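Local coordinates for sulfate transporter sulfate transporter family protein (Wolinella succinogenes, PDB 4DGF), which is the cytoplasmic STAS domain of a SulP-family membrane protein that probably exchanges or transports sulfate or related anions, at residues D39-K42 against G43-D46; K18-P21 against L22-I26. All coordinates share one frame; numbering follows the deposited sequence.

Contact 1: D39-K42 against G43-D46; sequences DRLK and GVLD. With FMT (formic acid), chain D.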
loop_
_atom_site.group_PDB
_atom_site.type_symbol
_atom_site.label_atom_id
_atom_site.label_comp_id
_atom_site.label_asym_id
_atom_site.label_seq_id
_atom_site.Cartn_x
_atom_site.Cartn_y
_atom_site.Cartn_z
ATOM N N ASP A 39 5.042 9.051 10.195
ATOM C CA ASP A 39 5.968 10.183 9.941
ATOM C C ASP A 39 6.763 9.920 8.654
ATOM O O ASP A 39 7.116 10.836 7.909
ATOM C CB ASP A 39 6.963 10.321 11.085
ATOM C CG ASP A 39 6.835 11.630 11.804
ATOM O OD1 ASP A 39 6.951 12.659 11.055
ATOM O OD2 ASP A 39 6.651 11.613 13.092
ATOM N N ARG A 40 7.087 8.669 8.427
ATOM C CA ARG A 40 7.877 8.308 7.200
ATOM C C ARG A 40 7.027 8.225 5.909
ATOM O O ARG A 40 7.463 8.675 4.835
ATOM C CB ARG A 40 8.574 7.002 7.404
ATOM C CG ARG A 40 9.642 7.094 8.448
ATOM C CD ARG A 40 10.408 5.795 8.578
ATOM N NE ARG A 40 9.673 4.600 8.992
ATOM C CZ ARG A 40 9.596 4.143 10.225
ATOM N NH1 ARG A 40 10.187 4.760 11.313
ATOM N NH2 ARG A 40 9.002 3.011 10.424
ATOM N N LEU A 41 5.780 7.788 5.997
ATOM C CA LEU A 41 4.942 7.686 4.807
ATOM C C LEU A 41 4.439 9.092 4.328
ATOM O O LEU A 41 4.175 9.346 3.100
ATOM C CB LEU A 41 3.728 6.769 5.035
ATOM C CG LEU A 41 2.800 6.569 3.808
ATOM C CD1 LEU A 41 3.555 5.945 2.586
ATOM C CD2 LEU A 41 1.630 5.687 4.294
ATOM N N LYS A 42 4.277 9.981 5.318
ATOM C CA LYS A 42 3.721 11.324 5.008
ATOM C C LYS A 42 4.461 11.971 3.900
ATOM O O LYS A 42 5.661 12.259 3.984
ATOM C CB LYS A 42 3.742 12.288 6.209
ATOM C CG LYS A 42 2.772 13.468 5.948
ATOM C CD LYS A 42 2.623 14.340 7.169
ATOM C CE LYS A 42 1.341 15.131 6.980
ATOM N NZ LYS A 42 1.466 16.508 7.531
ATOM N N GLY A 43 3.707 12.362 2.873
ATOM C CA GLY A 43 4.276 13.181 1.826
ATOM C C GLY A 43 5.149 12.429 0.843
ATOM O O GLY A 43 5.766 13.062 -0.053
ATOM N N VAL A 44 5.184 11.089 0.923
ATOM C CA VAL A 44 6.012 10.344 0.008
ATOM C C VAL A 44 5.672 10.613 -1.460
ATOM O O VAL A 44 6.580 10.718 -2.268
ATOM C CB VAL A 44 5.907 8.836 0.290
ATOM C CG1 VAL A 44 6.345 8.022 -0.923
ATOM C CG2 VAL A 44 6.842 8.454 1.505
ATOM N N LEU A 45 4.396 10.772 -1.834
ATOM C CA LEU A 45 4.153 11.040 -3.243
ATOM C C LEU A 45 4.588 12.472 -3.641
ATOM O O LEU A 45 4.818 12.722 -4.788
ATOM C CB LEU A 45 2.692 10.803 -3.594
ATOM C CG LEU A 45 2.198 9.437 -4.043
ATOM C CD1 LEU A 45 0.791 9.699 -4.564
ATOM C CD2 LEU A 45 3.000 8.731 -5.138
ATOM N N ASP A 46 4.687 13.436 -2.727
ATOM C CA ASP A 46 5.191 14.770 -3.144
ATOM C C ASP A 46 6.725 14.779 -3.358
ATOM O O ASP A 46 7.243 15.799 -3.835
ATOM C CB ASP A 46 4.934 15.835 -2.079
ATOM C CG ASP A 46 3.427 16.012 -1.740
ATOM O OD1 ASP A 46 2.574 16.015 -2.691
ATOM O OD2 ASP A 46 3.115 16.149 -0.510
HETATM C C FMT D . 8.390 2.116 6.850
HETATM O O1 FMT D . 8.275 3.346 6.983
HETATM O O2 FMT D . 8.438 1.473 7.971
#

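Contact 2: K18-P21 against L22-I26; sequences KVVP and LGVEI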
loop_
_atom_site.group_PDB
_atom_site.type_symbol
_atom_site.label_atom_id
_atom_site.label_comp_id
_atom_site.label_asym_id
_atom_site.label_seq_id
_atom_site.Cartn_x
_atom_site.Cartn_y
_atom_site.Cartn_z
ATOM N N LYS A 18 11.048 -10.356 -6.914
ATOM C CA LYS A 18 9.897 -10.187 -7.811
ATOM C C LYS A 18 10.177 -9.408 -9.073
ATOM O O LYS A 18 11.158 -8.649 -9.135
ATOM C CB LYS A 18 8.676 -9.544 -7.047
ATOM C CG LYS A 18 8.388 -10.221 -5.716
ATOM C CD LYS A 18 7.730 -11.589 -5.873
ATOM C CE LYS A 18 7.698 -12.222 -4.486
ATOM N NZ LYS A 18 7.293 -13.662 -4.622
ATOM N N VAL A 19 9.306 -9.581 -10.071
ATOM C CA VAL A 19 9.367 -8.764 -11.295
ATOM C C VAL A 19 8.428 -7.589 -11.181
ATOM O O VAL A 19 7.192 -7.747 -11.108
ATOM C CB VAL A 19 9.031 -9.602 -12.544
ATOM C CG1 VAL A 19 8.907 -8.705 -13.756
ATOM C CG2 VAL A 19 10.123 -10.639 -12.775
ATOM N N VAL A 20 9.028 -6.428 -10.953
ATOM C CA VAL A 20 8.240 -5.220 -10.712
ATOM C C VAL A 20 8.125 -4.393 -11.938
ATOM O O VAL A 20 9.138 -3.902 -12.472
ATOM C CB VAL A 20 8.772 -4.379 -9.521
ATOM C CG1 VAL A 20 7.853 -3.215 -9.307
ATOM C CG2 VAL A 20 8.940 -5.235 -8.263
ATOM N N PRO A 21 6.915 -4.279 -12.481
ATOM C CA PRO A 21 6.796 -3.501 -13.701
ATOM C C PRO A 21 7.308 -2.096 -13.568
ATOM O O PRO A 21 7.219 -1.503 -12.462
ATOM C CB PRO A 21 5.276 -3.528 -14.023
ATOM C CG PRO A 21 4.708 -4.655 -13.160
ATOM C CD PRO A 21 5.621 -4.767 -11.983
ATOM N N LEU A 22 7.871 -1.530 -14.667
ATOM C CA LEU A 22 8.081 -0.068 -14.743
ATOM C C LEU A 22 6.772 0.706 -14.489
ATOM O O LEU A 22 5.742 0.303 -14.983
ATOM C CB LEU A 22 8.721 0.341 -16.053
ATOM C CG LEU A 22 10.046 -0.348 -16.394
ATOM C CD1 LEU A 22 10.582 0.314 -17.692
ATOM C CD2 LEU A 22 11.074 -0.277 -15.284
ATOM N N GLY A 23 6.835 1.793 -13.719
ATOM C CA GLY A 23 5.644 2.614 -13.365
ATOM C C GLY A 23 4.962 2.158 -12.089
ATOM O O GLY A 23 3.978 2.755 -11.721
ATOM N N VAL A 24 5.454 1.082 -11.465
ATOM C CA VAL A 24 4.863 0.614 -10.177
ATOM C C VAL A 24 5.933 0.984 -9.106
ATOM O O VAL A 24 7.117 0.549 -9.171
ATOM C CB VAL A 24 4.669 -0.904 -10.215
ATOM C CG1 VAL A 24 4.067 -1.396 -8.856
ATOM C CG2 VAL A 24 3.678 -1.267 -11.333
ATOM N N GLU A 25 5.547 1.744 -8.100
ATOM C CA GLU A 25 6.424 1.925 -6.957
ATOM C C GLU A 25 5.923 1.036 -5.805
ATOM O O GLU A 25 4.717 0.757 -5.691
ATOM C CB GLU A 25 6.335 3.365 -6.509
ATOM C CG GLU A 25 7.382 3.745 -5.420
ATOM C CD GLU A 25 8.827 3.270 -5.759
ATOM O OE1 GLU A 25 9.439 4.072 -6.484
ATOM O OE2 GLU A 25 9.301 2.173 -5.318
ATOM N N ILE A 26 6.850 0.630 -4.938
ATOM C CA ILE A 26 6.534 -0.283 -3.813
ATOM C C ILE A 26 7.146 0.291 -2.533
ATOM O O ILE A 26 8.296 0.778 -2.527
ATOM C CB ILE A 26 7.040 -1.697 -4.111
ATOM C CG1 ILE A 26 6.295 -2.280 -5.383
ATOM C CG2 ILE A 26 6.789 -2.614 -2.914
ATOM C CD1 ILE A 26 6.996 -3.406 -6.028
#

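Contact 1: D39-K42 against G43-D46
The guanidinium of Arg40 meets a formate, probably taken up from the crystallisation liquor, edge-on, with the formate carbon in the guanidinium plane. It is a worked example of the bidentate arginine-carboxylate pair: two near-parallel N-H groups along one edge of the cation meet the two oxygens of the anion. Arg40 NE gives a nearly straight bond to formate O1 (2.8 Å, 174°), and Arg40 NH2 reaches formate O2 at 2.9 Å, so the two bonds hold the formate at the NE/NH2 edge, its own plane twisted against that of the guanidinium. The arginine chain bends at chi3 (-62°), which turns NE and NH2 to the anion; Tyr27 OH and Asn30 N are also hydrogen-bonded to the formate.

Beyond Arg40 the helix 35-41 ends, and the chain passes through a type II beta turn from Leu41 to Val44 on its way to strand 54-58 of the STAS domain. Lys42 is the first residue to leave helical geometry, and Gly43 takes the positive phi (77°) usual at the third position of such a turn. The turn is closed by Val44 N, which donates to Leu41 O at 3.0 Å.

The turn leaves Leu41 and Val44 in loose apolar contact. Leu41 is buried, touching Phe33 and Phe76, while Val44 leans on Tyr27 and Phe55. The two meet through their branch ends, Leu41 CD1 lying 4.3 Å from Val44 CG2. Placed anti to the carbonyl carbon of its own residue, Val44 CG2 rests against the last turn of the helix, 3.2 Å from Leu41 O and 3.4 Å from Arg40 O.

Contact 2: K18-P21 against L22-I26
Val20 holds CG1 anti to its backbone nitrogen (chi1 -177°), and Ile26 sets CG1 beside its own nitrogen (chi1 -63°) with an extended chi2; these torsions bring the two side chains tip to tip. Ile26 CD1 abuts both methyls of Val20, almost equally near each, 3.4 Å from CG1 and 3.5 Å from CG2, tighter than the usual van der Waals separation. The backbone makes the meeting possible by reversing through a type II beta turn from Pro21 to Val24, which leads the chain into edge strand 24-28 of the parallel sheet. Gly23 occupies the third position of the turn.

Val24 N donates to Pro21 O at 3.3 Å, a long bond bent to 149°. Alongside it Val24 CG2 slants across the proline ring, 3.9 Å from Pro21 CB, while Val20 CG1 approaches Val24 CB at 4.0 Å. Farther up the strand, Glu25 folds back on the main chain: its OE2 accepts from Ile26 N on the anti side of the carboxylate, at 2.9 Å. The side chains that meet across the turn thus do so by aliphatic contact and add no polar bond to the turn bond, while Lys18 ties the incoming chain through salt bridges to Asp119 and Asp13.

How the contacts relate
Both contacts belong to the same STAS domain and follow in series along the chain: contact 2 leads into strand 24-28, and contact 1 closes helix 35-41, the next regular element. Their centres are 19 Å apart and their nearest atoms about 6 Å, so they do not touch. The sheet connects them, since strand 54-58 lies beside strand 24-28 and follows the loop holding residues 43-46. Phe55 meets side chains of both, Glu25 from contact 2 and Val44 from contact 1. Contact 2 also borders helix 118-130, whereas contact 1 borders helix 67-83. Each joins loop and regular element by a type II turn, reversing the chain in contact 2 but carrying it onward in contact 1.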